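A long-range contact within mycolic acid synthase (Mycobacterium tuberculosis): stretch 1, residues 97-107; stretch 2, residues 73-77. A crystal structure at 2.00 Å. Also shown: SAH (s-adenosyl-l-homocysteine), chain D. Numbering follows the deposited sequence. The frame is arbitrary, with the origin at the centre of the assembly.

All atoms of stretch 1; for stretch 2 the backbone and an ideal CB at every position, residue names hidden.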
ATOM      1  N   GLU A  97       5.174   0.773  15.496  1.00 22.39           N
ATOM      2  CA  GLU A  97       6.191   0.283  16.406  1.00 23.52           C
ATOM      3  C   GLU A  97       6.566  -1.160  16.118  1.00 21.34           C
ATOM      4  O   GLU A  97       7.746  -1.508  16.052  1.00 17.81           O
ATOM      5  CB  GLU A  97       5.683   0.387  17.841  1.00 26.31           C
ATOM      6  CG  GLU A  97       5.987   1.705  18.468  1.00 33.99           C
ATOM      7  CD  GLU A  97       7.470   1.881  18.638  1.00 35.40           C
ATOM      8  OE1 GLU A  97       8.199   1.795  17.630  1.00 39.05           O
ATOM      9  OE2 GLU A  97       7.907   2.092  19.784  1.00 39.45           O
ATOM     10  N   ASN A  98       5.547  -1.993  15.951  0.89 17.74           N
ATOM     11  CA  ASN A  98       5.754  -3.410  15.687  0.89 17.62           C
ATOM     12  C   ASN A  98       6.513  -3.660  14.379  0.89 17.95           C
ATOM     13  O   ASN A  98       7.359  -4.554  14.309  0.89 18.38           O
ATOM     14  CB  ASN A  98       4.407  -4.137  15.651  0.89 17.07           C
ATOM     15  CG  ASN A  98       4.550  -5.615  15.306  1.00 21.42           C
ATOM     16  OD1 ASN A  98       4.452  -6.013  14.138  1.00 20.70           O
ATOM     17  ND2 ASN A  98       4.803  -6.437  16.325  1.00 17.16           N
ATOM     18  N   GLN A  99       6.198  -2.881  13.350  0.87 16.82           N
ATOM     19  CA  GLN A  99       6.845  -3.027  12.044  0.87 18.05           C
ATOM     20  C   GLN A  99       8.292  -2.557  12.069  0.87 17.83           C
ATOM     21  O   GLN A  99       9.175  -3.221  11.519  0.87 15.92           O
ATOM     22  CB  GLN A  99       6.057  -2.254  10.978  0.87 17.96           C
ATOM     23  CG  GLN A  99       4.637  -2.792  10.775  1.00 19.36           C
ATOM     24  CD  GLN A  99       3.795  -1.977   9.796  1.00 20.01           C
ATOM     25  OE1 GLN A  99       2.696  -2.390   9.425  1.00 22.96           O
ATOM     26  NE2 GLN A  99       4.300  -0.829   9.386  1.00 16.95           N
ATOM     27  N   ALA A 100       8.542  -1.417  12.706  1.00 17.22           N
ATOM     28  CA  ALA A 100       9.908  -0.901  12.772  1.00 19.45           C
ATOM     29  C   ALA A 100      10.817  -1.937  13.428  1.00 17.65           C
ATOM     30  O   ALA A 100      11.876  -2.262  12.904  1.00 19.53           O
ATOM     31  CB  ALA A 100       9.948   0.407  13.548  1.00 18.07           C
ATOM     32  N   GLY A 101      10.399  -2.456  14.573  1.00 18.72           N
ATOM     33  CA  GLY A 101      11.204  -3.456  15.247  1.00 19.60           C
ATOM     34  C   GLY A 101      11.358  -4.698  14.386  1.00 21.82           C
ATOM     35  O   GLY A 101      12.462  -5.222  14.255  1.00 21.99           O
ATOM     36  N   HIS A 102      10.256  -5.177  13.807  1.00 20.71           N
ATOM     37  CA  HIS A 102      10.307  -6.358  12.958  1.00 21.16           C
ATOM     38  C   HIS A 102      11.249  -6.157  11.777  1.00 21.70           C
ATOM     39  O   HIS A 102      12.066  -7.031  11.473  1.00 21.77           O
ATOM     40  CB  HIS A 102       8.912  -6.719  12.444  1.00 24.06           C
ATOM     41  CG  HIS A 102       8.892  -7.919  11.548  1.00 26.77           C
ATOM     42  ND1 HIS A 102       9.285  -7.871  10.228  1.00 26.51           N
ATOM     43  CD2 HIS A 102       8.540  -9.205  11.790  1.00 27.11           C
ATOM     44  CE1 HIS A 102       9.175  -9.074   9.693  1.00 28.57           C
ATOM     45  NE2 HIS A 102       8.725  -9.902  10.619  1.00 28.64           N
ATOM     46  N   VAL A 103      11.149  -5.010  11.107  1.00 20.45           N
ATOM     47  CA  VAL A 103      12.024  -4.756   9.959  1.00 21.28           C
ATOM     48  C   VAL A 103      13.506  -4.625  10.347  1.00 20.96           C
ATOM     49  O   VAL A 103      14.375  -5.024   9.590  1.00 21.03           O
ATOM     50  CB  VAL A 103      11.607  -3.484   9.179  1.00 19.00           C
ATOM     51  CG1 VAL A 103      12.631  -3.175   8.099  1.00 17.75           C
ATOM     52  CG2 VAL A 103      10.222  -3.690   8.539  1.00 18.74           C
ATOM     53  N   GLN A 104      13.792  -4.050  11.510  1.00 21.99           N
ATOM     54  CA  GLN A 104      15.182  -3.889  11.929  1.00 24.15           C
ATOM     55  C   GLN A 104      15.763  -5.269  12.233  1.00 23.78           C
ATOM     56  O   GLN A 104      16.890  -5.567  11.855  1.00 26.76           O
ATOM     57  CB  GLN A 104      15.274  -2.976  13.157  1.00 24.69           C
ATOM     58  CG  GLN A 104      16.703  -2.706  13.659  1.00 29.97           C
ATOM     59  CD  GLN A 104      17.561  -1.934  12.662  1.00 30.67           C
ATOM     60  OE1 GLN A 104      18.478  -2.488  12.050  1.00 28.84           O
ATOM     61  NE2 GLN A 104      17.265  -0.649  12.495  1.00 29.46           N
ATOM     62  N   LYS A 105      14.992  -6.111  12.913  1.00 23.39           N
ATOM     63  CA  LYS A 105      15.454  -7.461  13.217  1.00 27.40           C
ATOM     64  C   LYS A 105      15.743  -8.161  11.891  1.00 26.95           C
ATOM     65  O   LYS A 105      16.770  -8.829  11.732  1.00 27.77           O
ATOM     66  CB  LYS A 105      14.385  -8.234  13.994  1.00 27.75           C
ATOM     67  CG  LYS A 105      14.754  -9.680  14.284  1.00 31.59           C
ATOM     68  CD  LYS A 105      13.774 -10.314  15.263  1.00 35.89           C
ATOM     69  CE  LYS A 105      14.222 -11.710  15.676  1.00 39.59           C
ATOM     70  NZ  LYS A 105      13.345 -12.293  16.737  1.00 43.57           N
ATOM     71  N   MET A 106      14.831  -7.992  10.938  1.00 25.76           N
ATOM     72  CA  MET A 106      14.974  -8.586   9.618  1.00 25.65           C
ATOM     73  C   MET A 106      16.305  -8.123   9.043  1.00 25.88           C
ATOM     74  O   MET A 106      17.139  -8.940   8.634  1.00 27.76           O
ATOM     75  CB  MET A 106      13.826  -8.129   8.705  1.00 27.15           C
ATOM     76  CG  MET A 106      13.700  -8.918   7.406  1.00 31.43           C
ATOM     77  SD  MET A 106      12.681  -8.097   6.159  1.00 37.45           S
ATOM     78  CE  MET A 106      11.556  -9.407   5.679  1.00 33.25           C
ATOM     79  N   PHE A 107      16.501  -6.808   9.017  1.00 24.63           N
ATOM     80  CA  PHE A 107      17.730  -6.219   8.499  1.00 25.34           C
ATOM     81  C   PHE A 107      19.000  -6.764   9.177  1.00 25.90           C
ATOM     82  O   PHE A 107      19.994  -7.043   8.500  1.00 26.10           O
ATOM     83  CB  PHE A 107      17.698  -4.693   8.658  1.00 24.74           C
ATOM     84  CG  PHE A 107      16.848  -3.978   7.633  1.00 24.88           C
ATOM     85  CD1 PHE A 107      16.588  -2.620   7.771  1.00 23.07           C
ATOM     86  CD2 PHE A 107      16.329  -4.647   6.526  1.00 22.51           C
ATOM     87  CE1 PHE A 107      15.828  -1.936   6.829  1.00 22.84           C
ATOM     88  CE2 PHE A 107      15.565  -3.969   5.576  1.00 23.85           C
ATOM     89  CZ  PHE A 107      15.316  -2.612   5.730  1.00 22.20           C
ATOM     90  N   UNK A  73       6.640   1.414   4.830  1.00 18.66           N
ATOM     91  CA  UNK A  73       7.177   0.091   4.516  1.00 18.64           C
ATOM     92  C   UNK A  73       6.540  -1.169   5.095  1.00 17.96           C
ATOM     93  O   UNK A  73       6.972  -2.268   4.764  1.00 18.77           O
ATOM     94  CB  UNK A  73       8.644   0.085   4.952  1.00 18.64           C
ATOM     95  N   UNK A  74       5.524  -1.031   5.942  1.00 18.65           N
ATOM     96  CA  UNK A  74       4.918  -2.210   6.529  1.00 18.05           C
ATOM     97  C   UNK A  74       5.953  -3.117   7.184  1.00 19.37           C
ATOM     98  O   UNK A  74       6.856  -2.652   7.893  1.00 18.95           O
ATOM     99  CB  UNK A  74       4.143  -2.986   5.462  1.00 18.05           C
ATOM    100  N   UNK A  75       5.837  -4.419   6.941  1.00 19.33           N
ATOM    101  CA  UNK A  75       6.763  -5.373   7.530  1.00 20.29           C
ATOM    102  C   UNK A  75       8.031  -5.679   6.739  1.00 19.30           C
ATOM    103  O   UNK A  75       8.686  -6.694   6.974  1.00 18.59           O
ATOM    104  CB  UNK A  75       6.016  -6.687   7.766  1.00 20.29           C
ATOM    105  N   UNK A  76       8.357  -4.807   5.788  1.00 21.12           N
ATOM    106  CA  UNK A  76       9.588  -4.943   5.026  1.00 19.19           C
ATOM    107  C   UNK A  76       9.783  -5.793   3.782  1.00 19.45           C
ATOM    108  O   UNK A  76      10.864  -5.727   3.203  1.00 19.87           O
ATOM    109  CB  UNK A  76      10.632  -5.449   6.024  1.00 19.19           C
ATOM    110  N   UNK A  77       8.793  -6.566   3.347  1.00 17.98           N
ATOM    111  CA  UNK A  77       8.973  -7.417   2.159  1.00 17.77           C
ATOM    112  C   UNK A  77       9.479  -6.692   0.902  1.00 19.14           C
ATOM    113  O   UNK A  77      10.270  -7.256   0.128  1.00 14.71           O
ATOM    114  CB  UNK A  77       7.641  -8.092   1.828  1.00 17.77           C
TER
HETATM  115  N   SAH D 900       3.637  -0.820   2.091  1.00 16.83           N
HETATM  116  CA  SAH D 900       3.416  -1.976   2.962  1.00 18.42           C
HETATM  117  CB  SAH D 900       2.501  -1.600   4.148  1.00 18.35           C
HETATM  118  CG  SAH D 900       1.134  -1.005   3.796  1.00 17.75           C
HETATM  119  SD  SAH D 900       0.130  -0.600   5.233  1.00 20.84           S
HETATM  120  C   SAH D 900       2.778  -3.134   2.176  1.00 17.57           C
HETATM  121  O   SAH D 900       2.565  -2.970   0.971  1.00 19.20           O
HETATM  122  OXT SAH D 900       2.476  -4.172   2.782  1.00 21.09           O
HETATM  123  C5' SAH D 900       0.446   1.191   5.387  1.00 18.94           C
HETATM  124  C4' SAH D 900       1.871   1.563   5.815  1.00 17.12           C
HETATM  125  O4' SAH D 900       2.143   2.986   5.658  1.00 18.47           O
HETATM  126  C3' SAH D 900       2.161   1.266   7.284  1.00 20.48           C
HETATM  127  O3' SAH D 900       3.529   0.807   7.374  1.00 15.59           O
HETATM  128  C2' SAH D 900       1.979   2.600   7.954  1.00 18.40           C
HETATM  129  O2' SAH D 900       2.597   2.642   9.243  1.00 18.97           O
HETATM  130  C1' SAH D 900       2.588   3.513   6.934  1.00 18.69           C
HETATM  131  N9  SAH D 900       2.206   4.936   7.071  1.00 20.18           N
HETATM  132  C8  SAH D 900       0.988   5.523   7.202  1.00 22.28           C
HETATM  133  N7  SAH D 900       0.957   6.812   7.292  1.00 20.55           N
HETATM  134  C5  SAH D 900       2.303   7.150   7.213  1.00 21.83           C
HETATM  135  C6  SAH D 900       3.010   8.396   7.242  1.00 24.16           C
HETATM  136  N6  SAH D 900       2.395   9.582   7.362  1.00 22.68           N
HETATM  137  N1  SAH D 900       4.388   8.359   7.138  1.00 23.63           N
HETATM  138  C2  SAH D 900       5.017   7.164   7.013  1.00 25.00           C
HETATM  139  N3  SAH D 900       4.459   5.936   6.972  1.00 21.53           N
HETATM  140  C4  SAH D 900       3.085   6.002   7.080  1.00 21.22           C

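Stretch 1 is a helix that lays Gln-99, His-102, Val-103 and Met-106 along a short loop, and the five loop positions make very different demands.

At position 73 the CA-to-CB bond runs sideways to the helix, and the ideal CB lies 5.4 Å from Val-103 CG2. The backbone angles (-70/-3) suit most residues, and stretch 1 offers no close partner here, so it sets little preference. The deposited residue is Cys-73. Its closest approach to the helix is 4.6 Å, from Cys-73 SG to Val-103 CG2, and its carbonyl O accepts a hydrogen bond from the backbone N of position 76 (3.1 Å), closing a type II' turn.

Position 74 is far more restrictive. Its phi/psi of 52/-136 favours glycine by itself, and CA-to-CB points away from the helix into the bound SAH, where an ideal CB would come within 2.5 Å of SAH CB. Glycine is the clear expectation, and the residue is Gly-74. Its backbone does the work: its N donates to SAH O3' at 3.1 Å, and Gln-99 NE2 donates to the same SAH O3' at 2.7 Å, so one ribose hydroxyl ties loop and helix together. The Gly-74 carbonyl turns to the helix, with O packed 3.2 Å from Gln-99 CB and 3.6 Å from Val-103 CG2.

At position 75 the backbone angles (-89/18) are unremarkable and CA-to-CB runs sideways to the helix. The ideal CB sits 4.3 Å from His-102 ND1 and 5.1 Å from Gln-99 CG. Beyond it lie the aliphatic part of Gln-99, the His-102 ring and, farther toward the start of the helix, Asn-98 OD1, an available acceptor. A large side chain would suit this surface, long and flexible like methionine or flat and aromatic, but Asn-98 OD1, 6.6 Å from the ideal CB, favours a donor part-way out, such as an indole N-H. The residue is Trp-75. Its indole NE1 donates to Asn-98 OD1 at 2.9 Å with a nearly straight N-H...O angle of 169°. Gln-99 CG lies over the five-membered ring, 3.6 Å from its centroid and 14° off the normal, a CH-pi contact. The indole edge meets the face of His-102, the planes at 90° and the ring centroids 5.2 Å apart; the closest side-chain atoms, Trp-75 CD1 and His-102 CG, are separated by 3.8 Å.

Position 76 points its CA-to-CB bond toward the helix, but there is little space: an ideal CB would lie 3.1 Å from Val-103 CG2 and 3.4 Å from Met-106 SD. At phi/psi 85/-4 it would also jam against the preceding carbonyl O. Only glycine fits comfortably. Gly-76 lets Val-103 CG2 approach its N to 3.5 Å and occupies the N-cap position of the following helix.

Position 77 points away, with nothing of stretch 1 near its CB and helical angles, so many residues would serve; it is Ala-77.

Stretch 2 (73-77) CGWGA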
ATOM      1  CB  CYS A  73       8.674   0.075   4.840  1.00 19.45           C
ATOM      2  SG  CYS A  73       9.031   0.296   6.591  1.00 23.52           S
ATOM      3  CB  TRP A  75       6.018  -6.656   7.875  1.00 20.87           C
ATOM      4  CG  TRP A  75       5.143  -6.477   9.081  1.00 22.16           C
ATOM      5  CD1 TRP A  75       5.523  -6.564  10.391  1.00 21.12           C
ATOM      6  CD2 TRP A  75       3.746  -6.173   9.088  1.00 18.40           C
ATOM      7  NE1 TRP A  75       4.447  -6.342  11.212  1.00 21.36           N
ATOM      8  CE2 TRP A  75       3.341  -6.099  10.442  1.00 20.00           C
ATOM      9  CE3 TRP A  75       2.793  -5.957   8.085  1.00 19.02           C
ATOM     10  CZ2 TRP A  75       2.014  -5.816  10.821  1.00 19.93           C
ATOM     11  CZ3 TRP A  75       1.474  -5.676   8.460  1.00 18.93           C
ATOM     12  CH2 TRP A  75       1.100  -5.610   9.818  1.00 19.70           C
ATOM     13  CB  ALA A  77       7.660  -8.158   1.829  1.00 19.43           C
TER
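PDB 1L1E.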